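Local coordinates for protein tRNA-splicing ligase RtcB (Thermus thermophilus, PDB 2EPG) that probably joins RNA ends, sealing a 2',3'-cyclic phosphate or 3'-phosphate end to a 5'-hydroxyl end with GTP and manganese, as an RtcB-family RNA ligase, at residues Y22-Q27 with Q56-A61; V35-K40 with M401-G406; E121-R126 with R480-V485; E129-L134 with G438-A443; G165-R170 with R308-H313. One frame throughout, in Å; residues are numbered along the deposited sequence.

Contact 1: residues Y22-Q27 with Q56-A61; sequences YRIPRQ and QLMNVA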
# COMPACT_ATOMS: atom_id res chain seq x y z
N TYR A 22 -16.40 15.95 0.69
CA TYR A 22 -17.23 16.45 -0.42
C TYR A 22 -17.92 15.35 -1.22
O TYR A 22 -17.38 14.26 -1.43
CB TYR A 22 -16.38 17.29 -1.37
CG TYR A 22 -15.68 18.43 -0.65
CD1 TYR A 22 -16.39 19.57 -0.24
CD2 TYR A 22 -14.33 18.35 -0.33
CE1 TYR A 22 -15.76 20.59 0.47
CE2 TYR A 22 -13.68 19.36 0.39
CZ TYR A 22 -14.41 20.48 0.78
OH TYR A 22 -13.78 21.48 1.49
N ARG A 23 -19.13 15.66 -1.67
CA ARG A 23 -19.95 14.73 -2.41
C ARG A 23 -20.23 15.23 -3.83
O ARG A 23 -20.50 16.42 -4.05
CB ARG A 23 -21.25 14.55 -1.64
CG ARG A 23 -22.28 13.68 -2.27
CD ARG A 23 -23.65 14.19 -1.88
NE ARG A 23 -24.68 13.41 -2.55
CZ ARG A 23 -25.80 13.90 -3.05
NH1 ARG A 23 -26.64 13.08 -3.64
NH2 ARG A 23 -26.08 15.20 -2.96
N ILE A 24 -20.10 14.33 -4.80
CA ILE A 24 -20.38 14.62 -6.20
C ILE A 24 -21.69 13.88 -6.43
O ILE A 24 -21.69 12.66 -6.61
CB ILE A 24 -19.31 14.05 -7.14
CG1 ILE A 24 -17.98 14.76 -6.91
CG2 ILE A 24 -19.76 14.18 -8.60
CD1 ILE A 24 -16.79 14.06 -7.52
N PRO A 25 -22.81 14.59 -6.40
CA PRO A 25 -24.06 13.86 -6.61
C PRO A 25 -24.15 13.15 -7.97
O PRO A 25 -23.63 13.62 -8.98
CB PRO A 25 -25.14 14.92 -6.38
CG PRO A 25 -24.44 16.21 -6.65
CD PRO A 25 -23.06 16.01 -6.10
N ARG A 26 -24.81 12.00 -7.97
CA ARG A 26 -24.97 11.19 -9.17
C ARG A 26 -25.55 11.99 -10.33
O ARG A 26 -26.59 12.62 -10.19
CB ARG A 26 -25.89 10.02 -8.87
CG ARG A 26 -25.66 8.82 -9.74
CD ARG A 26 -26.96 8.09 -10.06
NE ARG A 26 -27.59 8.65 -11.25
CZ ARG A 26 -28.41 9.70 -11.24
NH1 ARG A 26 -28.92 10.14 -12.39
NH2 ARG A 26 -28.73 10.30 -10.10
N GLN A 27 -24.87 11.95 -11.48
CA GLN A 27 -25.33 12.65 -12.67
C GLN A 27 -24.83 11.96 -13.93
O GLN A 27 -23.75 11.37 -13.94
CB GLN A 27 -24.84 14.11 -12.66
CG GLN A 27 -23.34 14.29 -12.55
CD GLN A 27 -22.96 15.73 -12.25
OE1 GLN A 27 -23.11 16.62 -13.09
NE2 GLN A 27 -22.48 15.98 -11.02
N GLN A 56 -12.25 11.48 -13.50
CA GLN A 56 -11.90 10.06 -13.49
C GLN A 56 -12.70 9.36 -12.40
O GLN A 56 -13.18 8.24 -12.61
CB GLN A 56 -10.41 9.85 -13.21
CG GLN A 56 -9.49 10.24 -14.33
CD GLN A 56 -8.11 9.67 -14.15
OE1 GLN A 56 -7.53 9.76 -13.06
NE2 GLN A 56 -7.56 9.08 -15.20
N LEU A 57 -12.83 10.01 -11.25
CA LEU A 57 -13.59 9.42 -10.14
C LEU A 57 -15.05 9.25 -10.60
O LEU A 57 -15.70 8.25 -10.29
CB LEU A 57 -13.55 10.32 -8.89
CG LEU A 57 -14.35 9.80 -7.69
CD1 LEU A 57 -13.75 8.49 -7.23
CD2 LEU A 57 -14.36 10.81 -6.54
N MSE A 58 -15.55 10.23 -11.35
CA MSE A 58 -16.91 10.14 -11.86
C MSE A 58 -17.06 8.98 -12.85
O MSE A 58 -18.10 8.33 -12.89
CB MSE A 58 -17.32 11.47 -12.51
CG MSE A 58 -17.62 12.56 -11.50
SE MSE A 58 -17.59 14.36 -12.26
CE MSE A 58 -19.36 14.34 -13.06
N ASN A 59 -16.02 8.73 -13.64
CA ASN A 59 -16.05 7.63 -14.61
C ASN A 59 -16.14 6.29 -13.86
O ASN A 59 -16.86 5.38 -14.27
CB ASN A 59 -14.79 7.65 -15.47
CG ASN A 59 -14.68 8.89 -16.35
OD1 ASN A 59 -13.60 9.21 -16.82
ND2 ASN A 59 -15.79 9.57 -16.57
N VAL A 60 -15.39 6.18 -12.78
CA VAL A 60 -15.39 4.97 -11.96
C VAL A 60 -16.83 4.66 -11.56
O VAL A 60 -17.27 3.52 -11.63
CB VAL A 60 -14.51 5.16 -10.71
CG1 VAL A 60 -14.68 3.97 -9.75
CG2 VAL A 60 -13.05 5.32 -11.12
N ALA A 61 -17.56 5.70 -11.17
CA ALA A 61 -18.95 5.57 -10.74
C ALA A 61 -19.92 5.09 -11.82
O ALA A 61 -21.08 4.82 -11.53
CB ALA A 61 -19.44 6.92 -10.17
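Ile24, the last residue of strand 21-24, packs on Leu57 and Met58 of helix 52-60, a strand-on-helix contact in the alpha-beta fold of the protein. The backbones stay well apart, with 8.0 Å between Ile24 CA and Met58 CA, and side chains fill the gap.

The apolar part uses both branches of the isoleucine. Ile24 CG2 lies 4.0 Å from Met58 CG, the two side chains meeting at about a right angle. The other branch carries Ile24 CD1 to 4.2 Å from Leu57 CD2. With CG2 anti to the backbone N, and CG1 beside the backbone N and anti to the carbonyl carbon (chi1 -66°), the two branches spread over consecutive helix residues. Ala34 and Phe36 of strand 34-37 also touch Ile24, and Leu57 reaches Ala34 as well as Ala70 and Ala72 of strand 70-73, so the helix packs against several neighbouring strands.

The polar part is slighter. No hydrogen bond crosses between the segments; Gln27 NE2 gives a weak one of 3.3 Å to Pro25 O in its own segment. Met58, a selenomethionine, bends at its last torsion (chi3 80°) and brings its methyl to that amide, placing Met58 CE 3.9 Å from Gln27 CD.

Contact 2: residues V35-K40 with M401-G406; sequences VFFASK and MEVSFG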
# COMPACT_ATOMS: atom_id res chain seq x y z
N VAL A 35 -17.69 10.36 -3.50
CA VAL A 35 -17.36 11.18 -2.35
C VAL A 35 -15.85 11.29 -2.27
O VAL A 35 -15.15 10.29 -2.46
CB VAL A 35 -17.89 10.56 -1.02
CG1 VAL A 35 -17.18 11.19 0.17
CG2 VAL A 35 -19.40 10.75 -0.91
N PHE A 36 -15.33 12.49 -2.04
CA PHE A 36 -13.88 12.66 -1.92
C PHE A 36 -13.52 13.51 -0.71
O PHE A 36 -14.30 14.37 -0.28
CB PHE A 36 -13.25 13.25 -3.20
CG PHE A 36 -13.68 14.65 -3.53
CD1 PHE A 36 -14.84 14.89 -4.25
CD2 PHE A 36 -12.90 15.74 -3.14
CE1 PHE A 36 -15.24 16.18 -4.59
CE2 PHE A 36 -13.28 17.05 -3.46
CZ PHE A 36 -14.45 17.27 -4.19
N PHE A 37 -12.36 13.24 -0.13
CA PHE A 37 -11.91 13.97 1.04
C PHE A 37 -10.84 14.98 0.64
O PHE A 37 -9.92 14.65 -0.12
CB PHE A 37 -11.37 12.99 2.10
CG PHE A 37 -12.32 11.86 2.42
CD1 PHE A 37 -12.26 10.66 1.72
CD2 PHE A 37 -13.30 12.01 3.39
CE1 PHE A 37 -13.17 9.63 1.97
CE2 PHE A 37 -14.22 10.99 3.66
CZ PHE A 37 -14.15 9.80 2.95
N ALA A 38 -10.96 16.21 1.12
CA ALA A 38 -9.97 17.22 0.76
C ALA A 38 -9.98 18.44 1.67
O ALA A 38 -10.86 18.63 2.49
CB ALA A 38 -10.19 17.65 -0.68
N SER A 39 -8.96 19.28 1.49
CA SER A 39 -8.79 20.51 2.28
C SER A 39 -9.31 21.68 1.47
O SER A 39 -9.56 21.55 0.27
CB SER A 39 -7.31 20.77 2.57
OG SER A 39 -6.79 19.92 3.57
N LYS A 40 -9.45 22.83 2.13
CA LYS A 40 -9.88 24.02 1.42
C LYS A 40 -8.73 24.32 0.47
O LYS A 40 -8.93 24.81 -0.64
CB LYS A 40 -10.09 25.20 2.38
CG LYS A 40 -11.43 25.15 3.10
CD LYS A 40 -12.55 25.01 2.06
CE LYS A 40 -13.91 24.76 2.70
NZ LYS A 40 -14.90 24.36 1.66
N MSE A 401 -14.80 2.97 8.83
CA MSE A 401 -15.55 1.75 8.55
C MSE A 401 -16.91 2.14 7.95
O MSE A 401 -17.44 1.44 7.10
CB MSE A 401 -15.80 0.93 9.82
CG MSE A 401 -14.58 0.27 10.45
SE MSE A 401 -13.43 -0.89 9.31
CE MSE A 401 -14.75 -2.13 8.58
N GLU A 402 -17.46 3.26 8.41
CA GLU A 402 -18.76 3.72 7.91
C GLU A 402 -18.67 4.48 6.59
O GLU A 402 -19.43 4.21 5.65
CB GLU A 402 -19.41 4.64 8.94
CG GLU A 402 -19.87 3.97 10.23
CD GLU A 402 -21.16 3.20 10.08
OE1 GLU A 402 -21.70 3.15 8.94
OE2 GLU A 402 -21.64 2.64 11.09
N VAL A 403 -17.74 5.42 6.50
CA VAL A 403 -17.67 6.28 5.32
C VAL A 403 -16.67 6.06 4.21
O VAL A 403 -16.77 6.73 3.18
CB VAL A 403 -17.53 7.77 5.75
CG1 VAL A 403 -18.56 8.08 6.86
CG2 VAL A 403 -16.10 8.07 6.23
N SER A 404 -15.72 5.15 4.37
CA SER A 404 -14.73 4.96 3.30
C SER A 404 -14.40 3.50 3.06
O SER A 404 -13.31 3.19 2.59
CB SER A 404 -13.44 5.73 3.63
OG SER A 404 -12.81 5.24 4.80
N PHE A 405 -15.33 2.61 3.37
CA PHE A 405 -15.07 1.18 3.25
C PHE A 405 -13.78 0.86 4.03
O PHE A 405 -12.89 0.15 3.56
CB PHE A 405 -14.93 0.79 1.77
CG PHE A 405 -16.19 1.01 0.97
CD1 PHE A 405 -16.28 2.05 0.05
CD2 PHE A 405 -17.30 0.20 1.17
CE1 PHE A 405 -17.46 2.27 -0.66
CE2 PHE A 405 -18.49 0.41 0.47
CZ PHE A 405 -18.57 1.45 -0.45
N GLY A 406 -13.68 1.43 5.23
CA GLY A 406 -12.52 1.22 6.08
C GLY A 406 -11.22 1.49 5.35
O GLY A 406 -10.31 0.65 5.38
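Phe37 reaches from strand 34-37 to the C-terminal end of helix 398-403, where Val403 and Ser404 receive the tip of its ring. The contact is small, 99 Å² counted over both segments, and is made on the phenylalanine side by the ring's far end.

Apolar packing joins Phe37 CZ to Val403 CG2 at 4.2 Å, and Ser404 CB stands at the same distance from Phe37 CZ, approaching the ring obliquely. With CG anti to the carbonyl carbon, beside the backbone N (chi1 -51°), the ring extends so that CZ is the atom that meets Val403 and Ser404.

A polar atom also borders the ring: Val403 O lies near the ring plane at the edge, 4.0 Å from Phe37 CZ. No hydrogen bond links the segments. Ser404, the first residue to leave helical backbone angles, turns its hydroxyl back to its own part of the chain, where Ser404 OG hydrogen-bonds with Ser407 O and Ala400 O.

Around this point the ring of Phe37 also touches Thr21 of strand 21-24, Leu71 of strand 70-73 and Ala470 of helix 462-470, so the end of helix 398-403 closes on a ring already bordered by both strands flanking its own and by a second helix.

Contact 3: residues E121-R126 with R480-V485; sequences EDLLPR and RPLIVV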
# COMPACT_ATOMS: atom_id res chain seq x y z
N GLU A 121 20.42 7.99 19.57
CA GLU A 121 21.75 8.05 20.18
C GLU A 121 22.57 6.79 19.96
O GLU A 121 23.79 6.86 19.77
CB GLU A 121 21.64 8.33 21.68
CG GLU A 121 21.01 9.68 22.06
CD GLU A 121 19.50 9.73 21.88
OE1 GLU A 121 18.85 8.67 22.01
OE2 GLU A 121 18.95 10.83 21.63
N ASP A 122 21.90 5.64 19.97
CA ASP A 122 22.56 4.35 19.80
C ASP A 122 22.98 4.10 18.36
O ASP A 122 23.95 3.39 18.11
CB ASP A 122 21.63 3.22 20.21
CG ASP A 122 21.22 3.29 21.66
OD1 ASP A 122 20.12 2.78 21.98
OD2 ASP A 122 21.99 3.85 22.48
N LEU A 123 22.25 4.69 17.43
CA LEU A 123 22.50 4.45 16.01
C LEU A 123 23.50 5.35 15.31
O LEU A 123 24.36 4.88 14.56
CB LEU A 123 21.17 4.52 15.25
CG LEU A 123 21.29 4.07 13.81
CD1 LEU A 123 21.02 2.58 13.78
CD2 LEU A 123 20.28 4.80 12.93
N LEU A 124 23.36 6.65 15.54
CA LEU A 124 24.20 7.66 14.91
C LEU A 124 25.68 7.32 14.79
O LEU A 124 26.26 7.45 13.71
CB LEU A 124 24.01 8.99 15.65
CG LEU A 124 23.50 10.16 14.80
CD1 LEU A 124 22.46 9.67 13.81
CD2 LEU A 124 22.92 11.22 15.72
N PRO A 125 26.31 6.86 15.87
CA PRO A 125 27.74 6.54 15.73
C PRO A 125 28.10 5.41 14.75
O PRO A 125 29.27 5.26 14.38
CB PRO A 125 28.19 6.27 17.17
CG PRO A 125 26.93 5.84 17.87
CD PRO A 125 25.87 6.72 17.27
N ARG A 126 27.11 4.64 14.30
CA ARG A 126 27.35 3.55 13.36
C ARG A 126 26.57 3.76 12.06
O ARG A 126 26.41 2.84 11.25
CB ARG A 126 26.94 2.21 13.96
CG ARG A 126 27.43 1.97 15.37
CD ARG A 126 27.30 0.51 15.72
NE ARG A 126 27.11 0.29 17.14
CZ ARG A 126 27.02 -0.91 17.70
NH1 ARG A 126 26.84 -1.04 19.01
NH2 ARG A 126 27.13 -1.99 16.94
N ARG A 480 11.35 10.67 10.80
CA ARG A 480 12.30 11.44 10.02
C ARG A 480 13.41 10.50 9.53
O ARG A 480 13.95 9.70 10.30
CB ARG A 480 12.87 12.57 10.88
CG ARG A 480 13.75 13.54 10.11
CD ARG A 480 13.93 14.86 10.85
NE ARG A 480 14.64 15.81 10.00
CZ ARG A 480 15.92 15.69 9.67
NH1 ARG A 480 16.48 16.60 8.87
NH2 ARG A 480 16.65 14.69 10.14
N PRO A 481 13.75 10.56 8.23
CA PRO A 481 14.79 9.69 7.67
C PRO A 481 16.23 10.08 8.03
O PRO A 481 16.54 11.25 8.19
CB PRO A 481 14.55 9.80 6.17
CG PRO A 481 14.09 11.21 6.01
CD PRO A 481 13.15 11.41 7.19
N LEU A 482 17.08 9.06 8.15
CA LEU A 482 18.49 9.24 8.46
C LEU A 482 19.32 8.65 7.34
O LEU A 482 20.34 9.21 6.95
CB LEU A 482 18.86 8.51 9.76
CG LEU A 482 18.36 9.08 11.08
CD1 LEU A 482 18.42 8.01 12.14
CD2 LEU A 482 19.21 10.28 11.46
N ILE A 483 18.88 7.49 6.84
CA ILE A 483 19.56 6.78 5.76
C ILE A 483 18.56 6.37 4.70
O ILE A 483 17.52 5.79 5.01
CB ILE A 483 20.23 5.48 6.24
CG1 ILE A 483 21.27 5.77 7.32
CG2 ILE A 483 20.87 4.77 5.05
CD1 ILE A 483 21.83 4.50 7.95
N VAL A 484 18.90 6.63 3.44
CA VAL A 484 18.03 6.27 2.33
C VAL A 484 18.78 5.35 1.38
O VAL A 484 19.85 5.70 0.89
CB VAL A 484 17.54 7.52 1.56
CG1 VAL A 484 16.80 7.10 0.30
CG2 VAL A 484 16.59 8.36 2.43
N VAL A 485 18.22 4.16 1.14
CA VAL A 485 18.80 3.18 0.24
C VAL A 485 17.81 3.02 -0.93
O VAL A 485 16.67 2.59 -0.72
CB VAL A 485 18.99 1.80 0.93
CG1 VAL A 485 19.53 0.78 -0.06
CG2 VAL A 485 19.95 1.95 2.11
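Leu482 meets two consecutive leucines, Leu123 and Leu124, with a different branch for each. Against Leu123 the side chains slide past one another in opposite directions, and Leu123 CD2 comes 3.8 Å from Leu482 CD1. Against Leu124 they cross at about a right angle, with 4.1 Å between Leu124 CD1 and Leu482 CD2. The CG of Leu482 stands anti to the carbonyl carbon (chi1 -72°), whereas in Leu123 it is anti to the backbone N (chi1 -171°), and the CD2 branch beyond it makes the contact.

Strand 474-486 turns a corner here, and Leu482 and Ile483 both face Val219 of strand 216-225, a classic beta bulge. On the other side of the contact, a short 3-10 segment at Leu124 and Pro125 follows helix 120-123, and Arg126 takes the N-cap position of helix 127-137. The bond from Arg126 N to Leu123 O, 2.8 Å long, closes this turn.

Leu123 also touches Leu130, and Ile483 touches Ala131, both in helix 127-137. The side chain of Leu482 lies about 7 Å from that of Glu218, predicted to bind GMP.

Contact 4: residues E129-L134 with G438-A443; sequences ELADAL and GILVRA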
# COMPACT_ATOMS: atom_id res chain seq x y z
N GLU A 129 28.50 2.66 8.90
CA GLU A 129 28.61 1.21 8.82
C GLU A 129 27.28 0.57 8.37
O GLU A 129 27.27 -0.32 7.53
CB GLU A 129 28.99 0.62 10.18
CG GLU A 129 30.37 1.01 10.71
CD GLU A 129 30.47 2.49 11.01
OE1 GLU A 129 29.50 3.06 11.54
OE2 GLU A 129 31.53 3.08 10.71
N LEU A 130 26.17 1.03 8.95
CA LEU A 130 24.85 0.50 8.63
C LEU A 130 24.46 0.79 7.19
O LEU A 130 24.02 -0.10 6.47
CB LEU A 130 23.81 1.06 9.60
CG LEU A 130 22.36 0.58 9.44
CD1 LEU A 130 22.29 -0.94 9.57
CD2 LEU A 130 21.49 1.26 10.50
N ALA A 131 24.65 2.03 6.76
CA ALA A 131 24.31 2.40 5.39
C ALA A 131 25.03 1.44 4.44
O ALA A 131 24.41 0.85 3.55
CB ALA A 131 24.72 3.85 5.12
N ASP A 132 26.34 1.27 4.64
CA ASP A 132 27.14 0.38 3.80
C ASP A 132 26.66 -1.07 3.88
O ASP A 132 26.63 -1.77 2.87
CB ASP A 132 28.61 0.42 4.22
CG ASP A 132 29.23 1.78 4.01
OD1 ASP A 132 30.26 2.05 4.65
OD2 ASP A 132 28.71 2.57 3.19
N ALA A 133 26.29 -1.51 5.07
CA ALA A 133 25.83 -2.88 5.23
C ALA A 133 24.47 -3.07 4.53
O ALA A 133 24.23 -4.11 3.93
CB ALA A 133 25.73 -3.25 6.71
N LEU A 134 23.61 -2.05 4.61
CA LEU A 134 22.29 -2.13 3.98
C LEU A 134 22.40 -2.17 2.45
O LEU A 134 21.69 -2.94 1.78
CB LEU A 134 21.41 -0.95 4.41
CG LEU A 134 20.83 -1.08 5.83
CD1 LEU A 134 20.16 0.21 6.26
CD2 LEU A 134 19.84 -2.24 5.86
N GLY A 438 21.38 16.14 6.44
CA GLY A 438 21.87 15.07 7.29
C GLY A 438 21.28 13.71 6.96
O GLY A 438 20.79 13.00 7.84
N ILE A 439 21.34 13.32 5.68
CA ILE A 439 20.81 12.04 5.26
C ILE A 439 21.79 11.31 4.35
O ILE A 439 22.13 11.79 3.27
CB ILE A 439 19.47 12.22 4.51
CG1 ILE A 439 18.46 12.92 5.42
CG2 ILE A 439 18.93 10.87 4.06
CD1 ILE A 439 17.11 13.18 4.77
N LEU A 440 22.26 10.15 4.79
CA LEU A 440 23.19 9.36 3.99
C LEU A 440 22.41 8.60 2.93
O LEU A 440 21.40 7.96 3.23
CB LEU A 440 23.96 8.38 4.87
CG LEU A 440 24.71 8.96 6.07
CD1 LEU A 440 25.59 7.88 6.67
CD2 LEU A 440 25.56 10.15 5.66
N VAL A 441 22.87 8.68 1.68
CA VAL A 441 22.18 8.00 0.59
C VAL A 441 23.02 6.89 -0.04
O VAL A 441 24.23 7.01 -0.17
CB VAL A 441 21.76 9.00 -0.52
CG1 VAL A 441 21.01 8.27 -1.62
CG2 VAL A 441 20.88 10.09 0.07
N ARG A 442 22.34 5.81 -0.40
CA ARG A 442 22.95 4.65 -1.03
C ARG A 442 22.13 4.31 -2.26
O ARG A 442 21.01 3.80 -2.16
CB ARG A 442 22.94 3.46 -0.06
CG ARG A 442 24.25 3.25 0.69
CD ARG A 442 24.82 4.55 1.19
NE ARG A 442 26.07 4.39 1.94
CZ ARG A 442 26.79 5.40 2.39
NH1 ARG A 442 27.91 5.18 3.07
NH2 ARG A 442 26.41 6.65 2.14
N ALA A 443 22.68 4.62 -3.44
CA ALA A 443 21.99 4.36 -4.69
C ALA A 443 22.85 3.51 -5.62
O ALA A 443 24.08 3.54 -5.55
CB ALA A 443 21.64 5.68 -5.37
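Ala131 and Arg442 mark the nearest backbone approach, 6.9 Å between Ala131 CA and Arg442 CA, where helix 129-134 runs almost along strand 440-442. Their axes come within 8.8 Å and their directions differ by 15°.

The arginine spans the gap. Its chain bends at chi2 (44°) and lays one guanidinium face over the methyl of Ala131, with Ala131 CB 3.5 Å from Arg442 NE. At the edge of the group, Arg442 NH1 gives Asp132 OD2 a nearly straight hydrogen bond of 2.7 Å, part of a salt bridge, on the syn side but tilted 30° out of the carboxylate plane.

The helix lies over strand 440-442, which pairs in parallel with strand 474-486, and Leu130 and Leu134 carry it on to strand 216-225. Lys486 of strand 474-486 is predicted to bind GMP. A leucine in place of Arg442 would probably leave the carboxylate of Asp132 without its charged mate. Arg442 NH2 turns back to its own strand, bonding to Val441 O at 3.2 Å from above the carbonyl plane.

Contact 5: residues G165-R170 with R308-H313; sequences GWLVKR and RQLIAH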
# COMPACT_ATOMS: atom_id res chain seq x y z
N GLY A 165 4.45 -15.86 4.68
CA GLY A 165 4.58 -16.98 5.61
C GLY A 165 5.49 -18.10 5.11
O GLY A 165 6.14 -18.74 5.92
N TRP A 166 5.54 -18.34 3.80
CA TRP A 166 6.39 -19.40 3.24
C TRP A 166 7.83 -19.13 3.64
O TRP A 166 8.54 -20.02 4.10
CB TRP A 166 6.30 -19.44 1.71
CG TRP A 166 6.95 -20.68 1.06
CD1 TRP A 166 6.32 -21.83 0.69
CD2 TRP A 166 8.33 -20.85 0.70
NE1 TRP A 166 7.22 -22.71 0.12
CE2 TRP A 166 8.46 -22.13 0.12
CE3 TRP A 166 9.48 -20.04 0.81
CZ2 TRP A 166 9.69 -22.62 -0.35
CZ3 TRP A 166 10.70 -20.53 0.35
CH2 TRP A 166 10.79 -21.82 -0.23
N LEU A 167 8.26 -17.88 3.45
CA LEU A 167 9.62 -17.47 3.77
C LEU A 167 9.90 -17.51 5.28
O LEU A 167 10.98 -17.92 5.69
CB LEU A 167 9.87 -16.05 3.25
CG LEU A 167 10.01 -15.87 1.74
CD1 LEU A 167 10.07 -14.37 1.41
CD2 LEU A 167 11.28 -16.56 1.26
N VAL A 168 8.94 -17.07 6.09
CA VAL A 168 9.13 -17.08 7.53
C VAL A 168 9.33 -18.50 8.05
O VAL A 168 10.20 -18.75 8.88
CB VAL A 168 7.91 -16.46 8.26
CG1 VAL A 168 8.05 -16.66 9.77
CG2 VAL A 168 7.81 -14.99 7.91
N LYS A 169 8.51 -19.43 7.56
CA LYS A 169 8.60 -20.83 7.97
C LYS A 169 9.92 -21.47 7.56
O LYS A 169 10.28 -22.51 8.09
CB LYS A 169 7.42 -21.63 7.40
CG LYS A 169 6.09 -21.24 8.03
CD LYS A 169 4.89 -21.70 7.21
CE LYS A 169 4.87 -23.21 7.04
NZ LYS A 169 3.61 -23.63 6.38
N ARG A 170 10.65 -20.86 6.62
CA ARG A 170 11.95 -21.42 6.21
C ARG A 170 13.11 -20.62 6.79
O ARG A 170 14.23 -20.71 6.30
CB ARG A 170 12.10 -21.47 4.68
CG ARG A 170 11.57 -22.74 4.01
CD ARG A 170 10.08 -22.71 3.89
NE ARG A 170 9.50 -23.94 3.37
CZ ARG A 170 8.19 -24.12 3.26
NH1 ARG A 170 7.70 -25.25 2.79
NH2 ARG A 170 7.35 -23.16 3.65
N ARG A 308 8.90 -8.05 0.56
CA ARG A 308 9.14 -7.17 1.69
C ARG A 308 9.63 -8.00 2.88
O ARG A 308 10.50 -7.55 3.64
CB ARG A 308 7.87 -6.38 2.05
CG ARG A 308 7.50 -5.32 0.99
CD ARG A 308 6.51 -4.27 1.52
NE ARG A 308 5.16 -4.78 1.74
CZ ARG A 308 4.19 -4.77 0.83
NH1 ARG A 308 3.00 -5.25 1.14
NH2 ARG A 308 4.40 -4.29 -0.39
N GLN A 309 9.09 -9.20 3.04
CA GLN A 309 9.51 -10.06 4.13
C GLN A 309 11.00 -10.37 3.97
O GLN A 309 11.75 -10.32 4.94
CB GLN A 309 8.70 -11.36 4.13
CG GLN A 309 9.14 -12.37 5.19
CD GLN A 309 8.96 -11.86 6.63
OE1 GLN A 309 7.92 -11.30 6.98
NE2 GLN A 309 9.96 -12.07 7.47
N LEU A 310 11.43 -10.67 2.74
CA LEU A 310 12.84 -11.01 2.49
C LEU A 310 13.73 -9.83 2.78
O LEU A 310 14.77 -9.96 3.40
CB LEU A 310 13.07 -11.44 1.02
CG LEU A 310 13.86 -12.73 0.75
CD1 LEU A 310 14.40 -12.73 -0.69
CD2 LEU A 310 14.99 -12.90 1.75
N ILE A 311 13.32 -8.65 2.32
CA ILE A 311 14.10 -7.45 2.56
C ILE A 311 14.25 -7.21 4.06
O ILE A 311 15.32 -6.85 4.53
CB ILE A 311 13.46 -6.23 1.87
CG1 ILE A 311 13.52 -6.43 0.34
CG2 ILE A 311 14.21 -4.94 2.25
CD1 ILE A 311 12.74 -5.40 -0.46
N ALA A 312 13.17 -7.43 4.80
CA ALA A 312 13.21 -7.23 6.24
C ALA A 312 14.24 -8.17 6.86
O ALA A 312 14.95 -7.79 7.79
CB ALA A 312 11.83 -7.47 6.86
N HIS A 313 14.32 -9.39 6.34
CA HIS A 313 15.29 -10.37 6.85
C HIS A 313 16.70 -9.82 6.64
O HIS A 313 17.54 -9.88 7.54
CB HIS A 313 15.13 -11.73 6.14
CG HIS A 313 16.09 -12.77 6.62
ND1 HIS A 313 15.99 -13.37 7.86
CD2 HIS A 313 17.19 -13.31 6.03
CE1 HIS A 313 16.98 -14.23 8.02
NE2 HIS A 313 17.72 -14.21 6.93
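Leu167 and Leu310 stand where the backbones come closest, 7.3 Å between Leu167 CA and Leu310 CA, in two helices that run in broadly the same direction with axes 9.7 Å apart and inclined by 33°. It is a helix-helix packing, in which the short helix 164-169 lies against the long helix 288-321.

Leu167 makes the aliphatic contact. Its CG lies beside the backbone N, anti to the carbonyl carbon (chi1 -72°), and Leu167 CD1 reaches to 4.2 Å from Leu310 CG, the two side chains crossing at about a right angle. Closer to the backbone, Leu167 CB packs on the aliphatic part of the glutamine, 4.2 Å from Gln309 CG.

Gln309 is buried, yet both ends of its amide have partners. Gln309 OE1 accepts from Arg112 NH1, and Gln309 NE2 bonds to Asp177 OD1 and Tyr172 O. These bonds fix how the amide is turned, while its bend at chi2 (63°) brings the group beside Val168. A leucine in place of Gln309 would probably leave Arg112, Asp177 and the carbonyl of Tyr172 without their amide partner.

Val168 completes the interface from the short helix: its CG2 branch is pressed against the amide, with Val168 CG2 3.6 Å from Gln309 CD and 3.7 Å from Gln309 NE2.

Overall arrangement
The five contacts form two clusters and one separate helix pair. Contacts 1 and 2, with centres 13 Å apart, share the neighbouring antiparallel strands 21-24 and 34-37. The centres of contacts 3 and 4 are about 8 Å apart, where helices 120-123 and 127-137 meet paired strands 474-486 and 440-442. About 45 Å, across the chain's centre, separates the centre of contact 1 from theirs. Contact 5, its centre about 23 Å from that of contact 4, has its segments between those of contacts 2, 3 and 4 in sequence. Contacts 2, 3 and 4 each join chain regions over 300 residues apart, so early and late parts pack together, at contacts 3 and 4 close to predicted GMP-binding residues.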